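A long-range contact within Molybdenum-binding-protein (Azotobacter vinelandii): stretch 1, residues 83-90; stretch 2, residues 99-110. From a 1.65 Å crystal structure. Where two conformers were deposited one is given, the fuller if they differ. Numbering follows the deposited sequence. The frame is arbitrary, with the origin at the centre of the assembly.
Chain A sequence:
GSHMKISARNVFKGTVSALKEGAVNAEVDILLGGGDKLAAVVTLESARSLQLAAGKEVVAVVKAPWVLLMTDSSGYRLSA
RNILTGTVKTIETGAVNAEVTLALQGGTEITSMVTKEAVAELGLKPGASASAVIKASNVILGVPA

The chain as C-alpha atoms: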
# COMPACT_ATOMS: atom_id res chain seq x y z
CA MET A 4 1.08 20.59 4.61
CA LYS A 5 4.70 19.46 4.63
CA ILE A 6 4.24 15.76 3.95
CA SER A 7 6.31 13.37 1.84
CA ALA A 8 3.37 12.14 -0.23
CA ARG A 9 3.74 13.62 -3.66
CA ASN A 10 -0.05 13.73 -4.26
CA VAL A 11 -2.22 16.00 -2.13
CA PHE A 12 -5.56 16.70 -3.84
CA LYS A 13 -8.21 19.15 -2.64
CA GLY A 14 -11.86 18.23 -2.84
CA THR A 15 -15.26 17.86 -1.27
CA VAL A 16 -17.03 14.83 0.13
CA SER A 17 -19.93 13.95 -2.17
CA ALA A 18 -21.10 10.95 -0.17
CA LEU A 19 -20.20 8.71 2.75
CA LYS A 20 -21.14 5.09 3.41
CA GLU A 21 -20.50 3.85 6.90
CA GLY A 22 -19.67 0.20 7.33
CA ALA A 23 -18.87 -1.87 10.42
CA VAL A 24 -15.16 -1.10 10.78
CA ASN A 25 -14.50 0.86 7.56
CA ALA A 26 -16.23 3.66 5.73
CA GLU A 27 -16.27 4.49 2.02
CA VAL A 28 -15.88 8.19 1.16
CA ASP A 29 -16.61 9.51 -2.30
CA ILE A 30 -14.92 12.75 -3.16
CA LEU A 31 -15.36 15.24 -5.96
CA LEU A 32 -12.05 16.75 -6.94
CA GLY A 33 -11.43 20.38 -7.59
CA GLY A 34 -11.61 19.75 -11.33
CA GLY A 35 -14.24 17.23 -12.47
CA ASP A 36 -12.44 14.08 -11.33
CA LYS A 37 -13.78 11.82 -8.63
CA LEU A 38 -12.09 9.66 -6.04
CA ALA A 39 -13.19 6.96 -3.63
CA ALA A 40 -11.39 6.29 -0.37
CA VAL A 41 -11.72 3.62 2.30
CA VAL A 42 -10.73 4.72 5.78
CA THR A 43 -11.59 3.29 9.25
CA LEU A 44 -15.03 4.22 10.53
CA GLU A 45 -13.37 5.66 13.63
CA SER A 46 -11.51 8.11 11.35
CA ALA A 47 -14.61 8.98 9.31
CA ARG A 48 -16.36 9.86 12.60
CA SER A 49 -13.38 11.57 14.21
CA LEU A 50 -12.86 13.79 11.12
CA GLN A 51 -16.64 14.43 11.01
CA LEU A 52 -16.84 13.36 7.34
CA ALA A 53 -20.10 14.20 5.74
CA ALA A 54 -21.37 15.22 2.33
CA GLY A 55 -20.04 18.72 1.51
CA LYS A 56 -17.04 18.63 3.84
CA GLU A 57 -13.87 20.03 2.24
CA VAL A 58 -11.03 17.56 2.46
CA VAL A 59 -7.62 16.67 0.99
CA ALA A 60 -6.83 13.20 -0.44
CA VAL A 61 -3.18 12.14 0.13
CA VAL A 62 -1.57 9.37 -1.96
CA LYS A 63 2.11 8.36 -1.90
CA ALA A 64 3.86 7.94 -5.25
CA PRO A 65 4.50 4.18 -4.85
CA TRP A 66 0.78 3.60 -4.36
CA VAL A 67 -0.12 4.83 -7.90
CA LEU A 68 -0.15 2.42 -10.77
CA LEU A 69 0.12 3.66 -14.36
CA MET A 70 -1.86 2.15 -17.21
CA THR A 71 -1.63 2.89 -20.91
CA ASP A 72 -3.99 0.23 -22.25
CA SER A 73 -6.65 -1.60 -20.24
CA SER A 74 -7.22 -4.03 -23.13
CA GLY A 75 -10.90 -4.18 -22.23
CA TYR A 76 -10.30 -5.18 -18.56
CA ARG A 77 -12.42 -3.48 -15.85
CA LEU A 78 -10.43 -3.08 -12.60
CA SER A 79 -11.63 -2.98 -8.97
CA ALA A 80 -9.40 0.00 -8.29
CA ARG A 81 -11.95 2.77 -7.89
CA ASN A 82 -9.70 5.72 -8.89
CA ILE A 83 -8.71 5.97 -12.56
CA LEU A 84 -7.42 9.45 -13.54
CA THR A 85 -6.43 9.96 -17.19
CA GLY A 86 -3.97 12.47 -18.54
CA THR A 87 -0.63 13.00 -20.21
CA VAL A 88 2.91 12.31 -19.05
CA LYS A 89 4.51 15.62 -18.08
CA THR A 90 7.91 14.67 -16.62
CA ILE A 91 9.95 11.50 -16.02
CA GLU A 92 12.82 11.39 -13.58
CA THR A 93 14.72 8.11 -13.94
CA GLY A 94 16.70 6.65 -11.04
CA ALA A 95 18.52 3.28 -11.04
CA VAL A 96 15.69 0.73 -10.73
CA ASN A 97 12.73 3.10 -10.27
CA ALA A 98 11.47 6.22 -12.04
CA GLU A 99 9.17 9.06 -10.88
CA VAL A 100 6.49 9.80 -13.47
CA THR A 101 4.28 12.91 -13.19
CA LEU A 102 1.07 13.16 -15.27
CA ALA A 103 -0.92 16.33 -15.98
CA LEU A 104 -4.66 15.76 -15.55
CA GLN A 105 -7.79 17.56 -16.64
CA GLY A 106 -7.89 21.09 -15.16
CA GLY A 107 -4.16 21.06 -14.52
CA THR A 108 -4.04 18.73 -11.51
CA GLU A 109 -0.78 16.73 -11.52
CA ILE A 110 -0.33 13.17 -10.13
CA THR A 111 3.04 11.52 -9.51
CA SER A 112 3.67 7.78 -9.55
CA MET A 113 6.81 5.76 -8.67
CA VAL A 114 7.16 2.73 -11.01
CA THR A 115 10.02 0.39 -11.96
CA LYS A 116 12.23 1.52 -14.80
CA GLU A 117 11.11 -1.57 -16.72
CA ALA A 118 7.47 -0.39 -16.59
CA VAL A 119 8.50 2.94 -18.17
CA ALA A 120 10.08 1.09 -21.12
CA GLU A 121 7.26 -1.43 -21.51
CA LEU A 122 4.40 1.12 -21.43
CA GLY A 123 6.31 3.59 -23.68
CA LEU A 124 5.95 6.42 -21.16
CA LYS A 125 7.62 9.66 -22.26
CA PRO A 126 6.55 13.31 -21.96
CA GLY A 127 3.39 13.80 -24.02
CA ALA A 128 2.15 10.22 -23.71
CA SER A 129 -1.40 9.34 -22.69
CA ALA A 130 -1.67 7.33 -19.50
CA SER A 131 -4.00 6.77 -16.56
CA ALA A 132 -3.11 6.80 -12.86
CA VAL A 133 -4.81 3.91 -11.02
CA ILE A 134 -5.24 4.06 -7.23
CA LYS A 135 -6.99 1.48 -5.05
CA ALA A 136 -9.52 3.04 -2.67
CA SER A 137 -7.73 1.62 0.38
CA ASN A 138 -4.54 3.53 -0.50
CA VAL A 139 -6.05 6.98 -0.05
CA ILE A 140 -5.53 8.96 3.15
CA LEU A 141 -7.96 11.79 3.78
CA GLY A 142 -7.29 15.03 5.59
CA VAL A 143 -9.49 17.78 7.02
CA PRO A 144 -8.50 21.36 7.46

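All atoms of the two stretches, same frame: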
# COMPACT_ATOMS: atom_id res chain seq x y z
N ILE A 83 -9.47 6.07 -11.30
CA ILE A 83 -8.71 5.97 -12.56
C ILE A 83 -8.70 7.40 -13.14
O ILE A 83 -9.74 8.08 -13.22
CB ILE A 83 -9.21 4.91 -13.54
CG1 ILE A 83 -9.20 3.49 -12.93
CG2 ILE A 83 -8.38 4.94 -14.82
CD1 ILE A 83 -9.90 2.40 -13.70
N LEU A 84 -7.52 8.02 -13.22
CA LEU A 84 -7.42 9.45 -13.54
C LEU A 84 -6.57 9.53 -14.80
O LEU A 84 -5.45 9.05 -14.81
CB LEU A 84 -6.79 10.24 -12.39
CG LEU A 84 -7.47 10.19 -11.02
CD1 LEU A 84 -6.73 11.02 -9.98
CD2 LEU A 84 -8.90 10.71 -11.13
N THR A 85 -7.14 10.02 -15.92
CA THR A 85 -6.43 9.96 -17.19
C THR A 85 -5.87 11.31 -17.62
O THR A 85 -6.36 12.38 -17.29
CB THR A 85 -7.36 9.37 -18.27
OG1 THR A 85 -7.81 8.08 -17.81
CG2 THR A 85 -6.66 9.18 -19.60
N GLY A 86 -4.66 11.22 -18.16
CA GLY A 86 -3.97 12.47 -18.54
C GLY A 86 -2.83 12.15 -19.49
O GLY A 86 -2.84 11.17 -20.24
N THR A 87 -1.84 13.00 -19.41
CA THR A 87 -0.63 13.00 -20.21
C THR A 87 0.67 13.09 -19.39
O THR A 87 0.73 13.91 -18.48
CB THR A 87 -0.68 14.09 -21.31
OG1 THR A 87 0.47 13.95 -22.14
CG2 THR A 87 -0.72 15.47 -20.70
N VAL A 88 1.63 12.27 -19.74
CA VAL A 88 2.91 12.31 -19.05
C VAL A 88 3.53 13.68 -19.19
O VAL A 88 3.56 14.23 -20.33
CB VAL A 88 3.88 11.25 -19.54
CG1 VAL A 88 5.26 11.45 -18.87
CG2 VAL A 88 3.34 9.84 -19.31
N LYS A 89 3.85 14.31 -18.10
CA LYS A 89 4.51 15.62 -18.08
C LYS A 89 6.02 15.44 -17.96
O LYS A 89 6.80 15.97 -18.78
CB LYS A 89 3.95 16.44 -16.92
CG LYS A 89 4.50 17.83 -16.75
CD LYS A 89 4.08 18.42 -15.41
CE LYS A 89 4.84 19.69 -15.09
NZ LYS A 89 5.13 19.80 -13.63
N THR A 90 6.48 14.85 -16.85
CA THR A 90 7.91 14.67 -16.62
C THR A 90 8.21 13.22 -16.16
O THR A 90 7.32 12.50 -15.69
CB THR A 90 8.45 15.59 -15.52
OG1 THR A 90 7.73 15.42 -14.29
CG2 THR A 90 8.32 17.08 -15.85
N GLU A 99 10.30 8.27 -11.39
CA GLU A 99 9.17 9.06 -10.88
C GLU A 99 8.48 9.67 -12.09
O GLU A 99 9.13 10.39 -12.87
CB GLU A 99 9.67 10.13 -9.91
CG GLU A 99 8.64 11.03 -9.26
CD GLU A 99 9.24 11.97 -8.21
OE1 GLU A 99 10.49 12.02 -8.11
OE2 GLU A 99 8.53 12.67 -7.46
N VAL A 100 7.25 9.31 -12.30
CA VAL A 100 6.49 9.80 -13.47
C VAL A 100 5.44 10.79 -13.01
O VAL A 100 4.57 10.41 -12.19
CB VAL A 100 5.84 8.64 -14.20
CG1 VAL A 100 5.03 9.12 -15.43
CG2 VAL A 100 6.84 7.61 -14.70
N THR A 101 5.41 12.02 -13.55
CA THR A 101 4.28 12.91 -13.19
C THR A 101 3.36 13.07 -14.41
O THR A 101 3.87 13.23 -15.53
CB THR A 101 4.86 14.27 -12.80
OG1 THR A 101 5.67 14.17 -11.61
CG2 THR A 101 3.80 15.33 -12.51
N LEU A 102 2.05 12.96 -14.18
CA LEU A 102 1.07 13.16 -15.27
C LEU A 102 0.32 14.47 -14.97
O LEU A 102 0.13 14.88 -13.83
CB LEU A 102 -0.04 12.11 -15.28
CG LEU A 102 0.29 10.64 -15.24
CD1 LEU A 102 -0.98 9.80 -15.38
CD2 LEU A 102 1.28 10.18 -16.30
N ALA A 103 -0.09 15.13 -16.05
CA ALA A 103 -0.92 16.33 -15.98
C ALA A 103 -2.35 15.85 -16.29
O ALA A 103 -2.62 15.21 -17.31
CB ALA A 103 -0.43 17.35 -17.01
N LEU A 104 -3.27 16.16 -15.41
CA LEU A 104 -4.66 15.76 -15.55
C LEU A 104 -5.54 16.89 -16.04
O LEU A 104 -5.09 18.03 -16.12
CB LEU A 104 -5.12 15.31 -14.15
CG LEU A 104 -4.32 14.11 -13.61
CD1 LEU A 104 -4.82 13.72 -12.23
CD2 LEU A 104 -4.42 12.93 -14.57
N GLN A 105 -6.81 16.57 -16.22
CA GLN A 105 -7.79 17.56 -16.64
C GLN A 105 -7.95 18.68 -15.62
O GLN A 105 -8.18 18.40 -14.44
CB GLN A 105 -9.14 16.85 -16.82
N GLY A 106 -7.77 19.92 -16.03
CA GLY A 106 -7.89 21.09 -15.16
C GLY A 106 -6.53 21.61 -14.72
O GLY A 106 -6.32 22.74 -14.27
N GLY A 107 -5.53 20.73 -14.87
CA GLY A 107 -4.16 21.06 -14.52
C GLY A 107 -3.69 20.40 -13.23
O GLY A 107 -2.66 20.78 -12.68
N THR A 108 -4.46 19.45 -12.70
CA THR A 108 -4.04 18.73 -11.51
C THR A 108 -2.93 17.76 -11.92
O THR A 108 -3.10 17.14 -12.98
CB THR A 108 -5.22 18.00 -10.88
OG1 THR A 108 -6.19 18.98 -10.49
CG2 THR A 108 -4.78 17.14 -9.71
N GLU A 109 -1.86 17.65 -11.17
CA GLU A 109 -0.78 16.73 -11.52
C GLU A 109 -0.84 15.47 -10.62
O GLU A 109 -1.18 15.69 -9.46
CB GLU A 109 0.58 17.35 -11.21
CG GLU A 109 1.02 18.50 -12.09
CD GLU A 109 2.42 18.98 -11.74
OE1 GLU A 109 3.10 18.37 -10.89
OE2 GLU A 109 2.85 19.99 -12.34
N ILE A 110 -0.37 14.31 -11.09
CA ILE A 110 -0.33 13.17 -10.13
C ILE A 110 1.01 12.49 -10.36
O ILE A 110 1.41 12.42 -11.52
CB ILE A 110 -1.47 12.16 -10.31
CG1 ILE A 110 -1.32 10.93 -9.39
CG2 ILE A 110 -1.57 11.68 -11.73
CD1 ILE A 110 -2.59 10.26 -8.94
O HOH W 1 8.35 13.06 -12.65

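Two antiparallel strands that fall out of step by one residue must still satisfy their backbone, and this contact from a molybdenum-binding protein is an instructive example. Its one salt bridge joins Lys89 to Glu109: NZ of Lys89 lies 2.6 Å from OE2 of Glu109, a charged hydrogen bond reached by an extended lysine side chain that passes alongside Thr101, with CD of Lys89 4.2 Å from CG2 of Thr101.

The backbone supplies the regular part of the ladder. Thr87 and Ala103 form a reciprocal pair, Thr87 N donating to Ala103 O at 3.1 Å and Ala103 N to Thr87 O at 2.8 Å, both nearly straight. Val88 and Leu102 follow as a non-hydrogen-bonded pair. Then the register shifts by one, a beta bulge, and Thr101 O accepts two hydrogen bonds: a short one from Lys89 N (2.8 Å) and a weak one from Thr90 N (3.3 Å). Thr101 N returns a bond to Thr90 O at 2.9 Å, so pairing resumes at once beyond the bulge. The psi of -64° at Lys89, unusual for a strand, marks the local twist that turns both amides toward one carbonyl.

Beside this pair a water bridges the strands, 2.9 Å from Thr90 OG1 and 3.1 Å from Thr101 OG1, while donating to Glu99 O at 2.8 Å.

Apolar packing completes the contact. Val88 meets Leu102 (CG2 to CD2, 3.7 Å) and Val100 (CG1 to CG1, 4.2 Å); farther along, CD1 of Leu84 lies 4.0 Å from CD1 of Leu104 and 4.3 Å from CD1 of Ile110. At Gly86 the strands come close enough for its CA to sit 3.3 Å from Ala103 O, and a beta carbon there would clash with that oxygen and with CD2 of Leu104.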